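Local atomic coordinates of gala protein type 1, 3 or 4 (Legionella pneumophila subsp. pneumophila, PDB entry 4XA9), a protein that probably binds small GTPases and may act as a GTPase activator, built as a leucine-rich repeat protein. Residues A[121-126]-A[142-147]; A[164-169]-A[187-192]. All blocks are in the same frame, centred on the assembly; numbering follows the deposited sequence.

Contact 1: A[121-126]-A[142-147]; sequences YALYNK and KIDLCF
L123 lays its isobutyl group across the side chains of D144, C146 and F147. Its CD1 reaches the carboxylate of D144, 3.3 Å from OD1, while its CG rests 3.7 Å from CB of C146. CD2 of L123 turns the other way and approaches the F147 ring at CE2, 4.0 Å off. One residue on, the Y124 ring is met at its edge and in its plane by CB of F147, which lies 3.8 Å from CD1 of Y124; the two side chains cross at about a right angle. At the strand end, the Y121 and D144 side chains cross obliquely, with CD1 of the tyrosine against the aspartate CB. The phenol oxygen OH of Y121 accepts a hydrogen bond from NZ of K142 at 3.0 Å, and the fully extended lysine, with CG anti to the backbone N (chi1 173°), spans the distance to it.

Behind these side chains the backbones are tied by two nearly straight bonds, A122 N to D144 O and Y124 N to C146 O, both 2.9 Å. The D144 carboxylate is itself held: OD1 accepts from the backbone N of C146 at 3.2 Å, an Asx turn just where the strand gives way to loop. A water bridges K126 N and F147 O. Farther out, the side-chain amide of N125 gives ND2 to the V98 carbonyl and takes the backbone N-H groups of N101 and I103 at OD1, and N148 donates to the carbonyls of A122 and L145. Y121, F147 and Y124 also meet the chain of another protein, whose backbone bonds to Y124 OH. The arrangement is characteristic of successive leucine-rich repeats, where a short parallel strand runs into a turn whose asparagine bonds to the backbone of adjoining repeats.

Contact 2: A[164-169]-A[187-192]; sequences IKELIA and QLTLLI
I168 and I192 lie side by side on adjacent parallel strands of the leucine-rich repeat sheet, the two outer limbs of a beta-alpha-beta unit whose helix is 176-184. CD1 of I168 is 3.6 Å from CD1 of I192, and the I168 CG2 sits against the I192 CB. CD1 of I168 also presses on CD2 of L190 at 3.5 Å, tighter than usual carbon contact; its position follows from chi2 of -70°, which folds the end of the isoleucine out of the extended form. On the other face of the sheet L167 and L191 point the same way, with CD1 of L191 at 4.0 Å from CB of L167, and both pack on L182 of the helix. L188 joins this inner layer, where its CD2 touches both CG2 of I164 and CB of L167.

Three bonds stitch the strands: L190 O receives L167 N, L167 O receives I192 N, and I192 O receives A169 N at 2.8 Å.

The opposite end, where the strands begin, is looser and more polar. K165, bent at chi2 (-68°), brings CD to 3.4 Å from the carbonyl O of Q187. The E166 and L190 side chains cross obliquely, with E166 OE2 3.7 Å from L190 CD1, and a water weakly bonded to that oxygen also contacts T189 OG1. Here the carbonyl of K165 is shared: T189 N bonds to K165 O at 2.9 Å in the carbonyl plane, while L190 N makes a weak bond to the same oxygen at 3.3 Å.

Contacts 1 and 2 belong to one sheet, since strands 142-144 and 166-168 are neighbours; their centres are about 13 Å apart. The chain completes contact 1 before contact 2 begins, and the two meet directly through probable backbone bonds from L145 N to I168 O and from I168 N to I143 O, with D144 packed against I168. Contact 1 is the more buried, near the centre of the chain; it lies mostly where strands pass into loops, mixes aromatic, carboxylate and amine groups, and borders the partner protein broadly. Contact 2, only partly buried, pairs whole strands: aliphatic packing dominates it, polar groups gather at its starting end, and just I168 and I192 approach the partner.

Contact 1: A[121-126]-A[142-147]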
ATOM      1  N   TYR A 121       2.899  -5.826 -12.300  1.00 18.21           N
ATOM      2  CA  TYR A 121       2.666  -5.005 -11.117  1.00 15.30           C
ATOM      3  C   TYR A 121       3.874  -4.105 -10.956  1.00 16.67           C
ATOM      4  O   TYR A 121       5.005  -4.594 -10.871  1.00 18.51           O
ATOM      5  CB  TYR A 121       2.465  -5.856  -9.860  1.00 18.01           C
ATOM      6  CG  TYR A 121       1.360  -6.882  -9.971  1.00 18.26           C
ATOM      7  CD1 TYR A 121       0.059  -6.566  -9.624  1.00 16.47           C
ATOM      8  CD2 TYR A 121       1.625  -8.170 -10.429  1.00 22.15           C
ATOM      9  CE1 TYR A 121      -0.953  -7.496  -9.725  1.00 19.15           C
ATOM     10  CE2 TYR A 121       0.617  -9.114 -10.534  1.00 24.02           C
ATOM     11  CZ  TYR A 121      -0.670  -8.769 -10.180  1.00 22.22           C
ATOM     12  OH  TYR A 121      -1.681  -9.696 -10.280  1.00 23.26           O
ATOM     13  N   ALA A 122       3.651  -2.796 -10.932  1.00 10.99           N
ATOM     14  CA  ALA A 122       4.767  -1.864 -10.861  1.00 13.71           C
ATOM     15  C   ALA A 122       4.395  -0.656 -10.026  1.00 17.63           C
ATOM     16  O   ALA A 122       4.695   0.479 -10.397  1.00 16.18           O
ATOM     17  CB  ALA A 122       5.203  -1.432 -12.270  1.00 12.25           C
ATOM     18  N   LEU A 123       3.732  -0.908  -8.905  1.00 17.51           N
ATOM     19  CA  LEU A 123       3.312   0.153  -7.997  1.00 17.26           C
ATOM     20  C   LEU A 123       4.522   0.931  -7.509  1.00 17.15           C
ATOM     21  O   LEU A 123       5.594   0.352  -7.306  1.00 15.39           O
ATOM     22  CB  LEU A 123       2.555  -0.420  -6.793  1.00 16.15           C
ATOM     23  CG  LEU A 123       1.171  -1.047  -6.965  1.00 18.42           C
ATOM     24  CD1 LEU A 123       1.254  -2.387  -7.690  1.00 16.09           C
ATOM     25  CD2 LEU A 123       0.520  -1.235  -5.602  1.00 16.38           C
ATOM     26  N   TYR A 124       4.332   2.234  -7.307  1.00 14.46           N
ATOM     27  CA  TYR A 124       5.356   3.128  -6.746  1.00 19.17           C
ATOM     28  C   TYR A 124       6.753   2.920  -7.337  1.00 18.73           C
ATOM     29  O   TYR A 124       7.622   2.336  -6.704  1.00 17.69           O
ATOM     30  CB  TYR A 124       5.421   2.976  -5.220  1.00 21.39           C
ATOM     31  CG  TYR A 124       6.147   4.124  -4.553  1.00 21.03           C
ATOM     32  CD1 TYR A 124       5.543   5.371  -4.440  1.00 21.68           C
ATOM     33  CD2 TYR A 124       7.438   3.970  -4.056  1.00 19.97           C
ATOM     34  CE1 TYR A 124       6.200   6.435  -3.846  1.00 22.51           C
ATOM     35  CE2 TYR A 124       8.107   5.031  -3.457  1.00 22.07           C
ATOM     36  CZ  TYR A 124       7.480   6.260  -3.358  1.00 26.70           C
ATOM     37  OH  TYR A 124       8.130   7.323  -2.767  1.00 27.92           O
ATOM     38  N   ASN A 125       6.966   3.409  -8.552  1.00 16.71           N
ATOM     39  CA  ASN A 125       8.244   3.213  -9.216  1.00 20.12           C
ATOM     40  C   ASN A 125       8.747   4.477  -9.899  1.00 22.73           C
ATOM     41  O   ASN A 125       9.609   4.406 -10.775  1.00 19.81           O
ATOM     42  CB  ASN A 125       8.144   2.071 -10.237  1.00 20.02           C
ATOM     43  CG  ASN A 125       8.642   0.745  -9.682  1.00 20.96           C
ATOM     44  OD1 ASN A 125       9.716   0.674  -9.071  1.00 20.77           O
ATOM     45  ND2 ASN A 125       7.864  -0.314  -9.889  1.00 20.47           N
ATOM     46  N   LYS A 126       8.211   5.623  -9.484  1.00 22.58           N
ATOM     47  CA  LYS A 126       8.498   6.908 -10.130  1.00 26.85           C
ATOM     48  C   LYS A 126       8.186   6.869 -11.625  1.00 26.49           C
ATOM     49  O   LYS A 126       8.851   7.528 -12.428  1.00 29.04           O
ATOM     50  CB  LYS A 126       9.959   7.318  -9.909  1.00 32.62           C
ATOM     51  CG  LYS A 126      10.351   7.411  -8.443  1.00 39.02           C
ATOM     52  CD  LYS A 126      11.814   7.810  -8.266  1.00 47.00           C
ATOM     53  CE  LYS A 126      12.506   6.928  -7.224  1.00 50.25           C
ATOM     54  NZ  LYS A 126      11.536   6.139  -6.394  1.00 52.54           N
ATOM     55  N   LYS A 142      -2.710  -7.031 -18.208  1.00 15.96           N
ATOM     56  CA  LYS A 142      -2.992  -6.429 -16.908  1.00 17.43           C
ATOM     57  C   LYS A 142      -1.816  -5.594 -16.414  1.00 17.53           C
ATOM     58  O   LYS A 142      -0.674  -6.055 -16.435  1.00 19.50           O
ATOM     59  CB  LYS A 142      -3.321  -7.506 -15.872  1.00 16.66           C
ATOM     60  CG  LYS A 142      -3.462  -6.964 -14.446  1.00 18.65           C
ATOM     61  CD  LYS A 142      -3.828  -8.062 -13.452  1.00 21.80           C
ATOM     62  CE  LYS A 142      -3.965  -7.496 -12.039  1.00 27.16           C
ATOM     63  NZ  LYS A 142      -4.386  -8.537 -11.059  1.00 27.93           N
ATOM     64  N   ILE A 143      -2.098  -4.370 -15.975  1.00 18.07           N
ATOM     65  CA  ILE A 143      -1.080  -3.506 -15.379  1.00 16.66           C
ATOM     66  C   ILE A 143      -1.611  -2.863 -14.098  1.00 18.56           C
ATOM     67  O   ILE A 143      -2.727  -2.331 -14.068  1.00 18.04           O
ATOM     68  CB  ILE A 143      -0.619  -2.366 -16.328  1.00 19.70           C
ATOM     69  CG1 ILE A 143      -0.647  -2.799 -17.795  1.00 20.10           C
ATOM     70  CG2 ILE A 143       0.794  -1.901 -15.964  1.00 20.66           C
ATOM     71  CD1 ILE A 143      -0.124  -1.721 -18.742  1.00 21.35           C
ATOM     72  N   ASP A 144      -0.802  -2.915 -13.045  1.00 16.72           N
ATOM     73  CA  ASP A 144      -1.098  -2.223 -11.799  1.00 16.41           C
ATOM     74  C   ASP A 144      -0.056  -1.132 -11.611  1.00 17.60           C
ATOM     75  O   ASP A 144       1.137  -1.423 -11.467  1.00 17.19           O
ATOM     76  CB  ASP A 144      -1.099  -3.201 -10.620  1.00 19.56           C
ATOM     77  CG  ASP A 144      -1.666  -2.590  -9.336  1.00 25.77           C
ATOM     78  OD1 ASP A 144      -1.511  -1.364  -9.125  1.00 25.62           O
ATOM     79  OD2 ASP A 144      -2.256  -3.345  -8.528  1.00 24.21           O
ATOM     80  N   LEU A 145      -0.504   0.119 -11.613  1.00 19.01           N
ATOM     81  CA  LEU A 145       0.406   1.259 -11.566  1.00 20.31           C
ATOM     82  C   LEU A 145       0.149   2.206 -10.395  1.00 17.87           C
ATOM     83  O   LEU A 145       0.501   3.381 -10.469  1.00 18.06           O
ATOM     84  CB  LEU A 145       0.319   2.049 -12.878  1.00 21.02           C
ATOM     85  CG  LEU A 145       0.839   1.308 -14.103  1.00 17.54           C
ATOM     86  CD1 LEU A 145       0.508   2.057 -15.391  1.00 16.86           C
ATOM     87  CD2 LEU A 145       2.347   1.085 -13.963  1.00 16.56           C
ATOM     88  N   CYS A 146      -0.455   1.703  -9.323  1.00 14.86           N
ATOM     89  CA  CYS A 146      -0.784   2.542  -8.168  1.00 13.69           C
ATOM     90  C   CYS A 146       0.436   3.299  -7.657  1.00 15.66           C
ATOM     91  O   CYS A 146       1.547   2.788  -7.715  1.00 17.90           O
ATOM     92  CB  CYS A 146      -1.373   1.700  -7.036  1.00 15.09           C
ATOM     93  SG  CYS A 146      -2.942   0.926  -7.440  1.00 18.42           S
ATOM     94  N   PHE A 147       0.212   4.520  -7.177  1.00 15.90           N
ATOM     95  CA  PHE A 147       1.257   5.357  -6.576  1.00 16.56           C
ATOM     96  C   PHE A 147       2.315   5.794  -7.580  1.00 17.49           C
ATOM     97  O   PHE A 147       3.463   6.030  -7.207  1.00 20.96           O
ATOM     98  CB  PHE A 147       1.945   4.643  -5.402  1.00 16.48           C
ATOM     99  CG  PHE A 147       0.994   4.006  -4.422  1.00 18.15           C
ATOM    100  CD1 PHE A 147       0.099   4.778  -3.696  1.00 20.67           C
ATOM    101  CD2 PHE A 147       1.028   2.640  -4.199  1.00 22.18           C
ATOM    102  CE1 PHE A 147      -0.766   4.199  -2.787  1.00 23.62           C
ATOM    103  CE2 PHE A 147       0.164   2.050  -3.287  1.00 25.82           C
ATOM    104  CZ  PHE A 147      -0.733   2.833  -2.578  1.00 24.05           C
TER
HETATM  105  O   HOH W   1       6.048   6.981  -7.882  1.00 20.75           O

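Contact 2: A[164-169]-A[187-192]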
ATOM      1  N   ILE A 164      -4.844  -4.117 -23.126  1.00 21.19           N
ATOM      2  CA  ILE A 164      -5.064  -4.123 -21.683  1.00 24.30           C
ATOM      3  C   ILE A 164      -6.503  -4.461 -21.310  1.00 24.85           C
ATOM      4  O   ILE A 164      -7.439  -3.782 -21.734  1.00 29.87           O
ATOM      5  CB  ILE A 164      -4.701  -2.770 -21.054  1.00 25.85           C
ATOM      6  CG1 ILE A 164      -3.303  -2.341 -21.486  1.00 28.28           C
ATOM      7  CG2 ILE A 164      -4.785  -2.850 -19.526  1.00 24.85           C
ATOM      8  CD1 ILE A 164      -2.892  -0.992 -20.927  1.00 31.90           C
ATOM      9  N   LYS A 165      -6.672  -5.504 -20.500  1.00 22.40           N
ATOM     10  CA  LYS A 165      -7.992  -5.916 -20.026  1.00 21.34           C
ATOM     11  C   LYS A 165      -8.227  -5.441 -18.595  1.00 22.05           C
ATOM     12  O   LYS A 165      -9.361  -5.189 -18.185  1.00 21.79           O
ATOM     13  CB  LYS A 165      -8.146  -7.436 -20.100  1.00 21.84           C
ATOM     14  CG  LYS A 165      -8.178  -7.987 -21.514  1.00 27.28           C
ATOM     15  CD  LYS A 165      -9.440  -7.557 -22.237  1.00 36.11           C
ATOM     16  CE  LYS A 165      -9.469  -8.082 -23.662  1.00 44.38           C
ATOM     17  NZ  LYS A 165      -8.371  -7.510 -24.493  1.00 47.79           N
ATOM     18  N   GLU A 166      -7.150  -5.331 -17.830  1.00 19.00           N
ATOM     19  CA  GLU A 166      -7.263  -4.897 -16.449  1.00 22.45           C
ATOM     20  C   GLU A 166      -6.242  -3.818 -16.129  1.00 22.12           C
ATOM     21  O   GLU A 166      -5.045  -4.006 -16.315  1.00 21.57           O
ATOM     22  CB  GLU A 166      -7.101  -6.091 -15.508  1.00 28.30           C
ATOM     23  CG  GLU A 166      -8.189  -7.136 -15.697  1.00 34.45           C
ATOM     24  CD  GLU A 166      -7.985  -8.366 -14.851  1.00 43.18           C
ATOM     25  OE1 GLU A 166      -6.879  -8.947 -14.896  1.00 47.23           O
ATOM     26  OE2 GLU A 166      -8.934  -8.748 -14.136  1.00 47.80           O
ATOM     27  N   LEU A 167      -6.728  -2.680 -15.648  1.00 19.99           N
ATOM     28  CA  LEU A 167      -5.859  -1.567 -15.311  1.00 20.68           C
ATOM     29  C   LEU A 167      -6.131  -1.073 -13.883  1.00 21.75           C
ATOM     30  O   LEU A 167      -7.253  -0.705 -13.540  1.00 20.91           O
ATOM     31  CB  LEU A 167      -6.042  -0.432 -16.329  1.00 18.74           C
ATOM     32  CG  LEU A 167      -5.213   0.828 -16.102  1.00 23.45           C
ATOM     33  CD1 LEU A 167      -3.732   0.489 -16.086  1.00 20.53           C
ATOM     34  CD2 LEU A 167      -5.513   1.873 -17.171  1.00 27.61           C
ATOM     35  N   ILE A 168      -5.093  -1.089 -13.056  1.00 20.49           N
ATOM     36  CA  ILE A 168      -5.156  -0.575 -11.693  1.00 19.44           C
ATOM     37  C   ILE A 168      -4.272   0.656 -11.647  1.00 20.37           C
ATOM     38  O   ILE A 168      -3.066   0.565 -11.893  1.00 20.16           O
ATOM     39  CB  ILE A 168      -4.660  -1.609 -10.638  1.00 22.10           C
ATOM     40  CG1 ILE A 168      -5.025  -3.035 -11.049  1.00 29.82           C
ATOM     41  CG2 ILE A 168      -5.178  -1.284  -9.232  1.00 17.94           C
ATOM     42  CD1 ILE A 168      -6.468  -3.321 -10.972  1.00 32.77           C
ATOM     43  N   ALA A 169      -4.860   1.807 -11.341  1.00 17.10           N
ATOM     44  CA  ALA A 169      -4.105   3.051 -11.347  1.00 19.21           C
ATOM     45  C   ALA A 169      -4.634   4.020 -10.292  1.00 20.02           C
ATOM     46  O   ALA A 169      -5.059   5.132 -10.612  1.00 16.97           O
ATOM     47  CB  ALA A 169      -4.148   3.687 -12.734  1.00 15.55           C
ATOM     48  N   GLN A 187     -12.218  -2.144 -24.187  1.00 33.65           N
ATOM     49  CA  GLN A 187     -11.597  -3.443 -23.926  1.00 31.85           C
ATOM     50  C   GLN A 187     -11.479  -3.759 -22.436  1.00 30.18           C
ATOM     51  O   GLN A 187     -11.593  -4.920 -22.036  1.00 31.54           O
ATOM     52  CB  GLN A 187     -10.212  -3.522 -24.578  1.00 32.98           C
ATOM     53  CG  GLN A 187     -10.244  -3.572 -26.092  1.00 38.15           C
ATOM     54  CD  GLN A 187     -10.459  -2.213 -26.711  1.00 48.30           C
ATOM     55  OE1 GLN A 187      -9.914  -1.211 -26.241  1.00 52.77           O
ATOM     56  NE2 GLN A 187     -11.262  -2.164 -27.767  1.00 52.74           N
ATOM     57  N   LEU A 188     -11.247  -2.733 -21.623  1.00 25.58           N
ATOM     58  CA  LEU A 188     -11.106  -2.912 -20.176  1.00 24.77           C
ATOM     59  C   LEU A 188     -12.332  -3.567 -19.549  1.00 26.07           C
ATOM     60  O   LEU A 188     -13.464  -3.136 -19.771  1.00 28.10           O
ATOM     61  CB  LEU A 188     -10.851  -1.566 -19.495  1.00 25.51           C
ATOM     62  CG  LEU A 188      -9.535  -0.848 -19.785  1.00 25.07           C
ATOM     63  CD1 LEU A 188      -9.555   0.522 -19.121  1.00 25.08           C
ATOM     64  CD2 LEU A 188      -8.353  -1.669 -19.280  1.00 22.55           C
ATOM     65  N   THR A 189     -12.096  -4.610 -18.763  1.00 22.13           N
ATOM     66  CA  THR A 189     -13.165  -5.281 -18.032  0.82 22.67           C
ATOM     67  C   THR A 189     -13.071  -4.977 -16.542  1.00 20.62           C
ATOM     68  O   THR A 189     -14.031  -5.150 -15.801  1.00 22.36           O
ATOM     69  CB  THR A 189     -13.120  -6.805 -18.233  0.82 25.04           C
ATOM     70  OG1 THR A 189     -11.877  -7.318 -17.736  0.82 26.09           O
ATOM     71  CG2 THR A 189     -13.259  -7.154 -19.705  0.82 24.51           C
ATOM     72  N   LEU A 190     -11.902  -4.522 -16.114  1.00 21.78           N
ATOM     73  CA  LEU A 190     -11.667  -4.144 -14.730  1.00 20.66           C
ATOM     74  C   LEU A 190     -10.848  -2.863 -14.716  1.00 21.54           C
ATOM     75  O   LEU A 190      -9.790  -2.784 -15.333  1.00 24.12           O
ATOM     76  CB  LEU A 190     -10.957  -5.274 -13.968  1.00 25.20           C
ATOM     77  CG  LEU A 190     -10.803  -5.176 -12.446  1.00 26.22           C
ATOM     78  CD1 LEU A 190     -10.714  -6.554 -11.809  1.00 27.76           C
ATOM     79  CD2 LEU A 190      -9.570  -4.389 -12.102  1.00 27.41           C
ATOM     80  N   LEU A 191     -11.349  -1.850 -14.024  1.00 18.62           N
ATOM     81  CA  LEU A 191     -10.645  -0.580 -13.928  1.00 19.96           C
ATOM     82  C   LEU A 191     -10.727  -0.053 -12.503  1.00 19.90           C
ATOM     83  O   LEU A 191     -11.806   0.046 -11.920  1.00 16.19           O
ATOM     84  CB  LEU A 191     -11.224   0.432 -14.926  1.00 18.71           C
ATOM     85  CG  LEU A 191     -10.665   1.859 -14.979  1.00 17.89           C
ATOM     86  CD1 LEU A 191      -9.177   1.870 -15.314  1.00 16.61           C
ATOM     87  CD2 LEU A 191     -11.454   2.677 -15.998  1.00 14.46           C
ATOM     88  N   ILE A 192      -9.572   0.258 -11.933  1.00 20.81           N
ATOM     89  CA  ILE A 192      -9.518   0.784 -10.581  1.00 18.88           C
ATOM     90  C   ILE A 192      -8.806   2.125 -10.601  1.00 19.46           C
ATOM     91  O   ILE A 192      -7.646   2.211 -11.015  1.00 20.75           O
ATOM     92  CB  ILE A 192      -8.806  -0.191  -9.628  1.00 19.86           C
ATOM     93  CG1 ILE A 192      -9.596  -1.506  -9.547  1.00 18.91           C
ATOM     94  CG2 ILE A 192      -8.623   0.441  -8.245  1.00 17.88           C
ATOM     95  CD1 ILE A 192      -9.017  -2.540  -8.571  1.00 21.97           C
TER
HETATM   96  O   HOH W   2     -12.166  -8.652 -14.999  1.00 36.50           O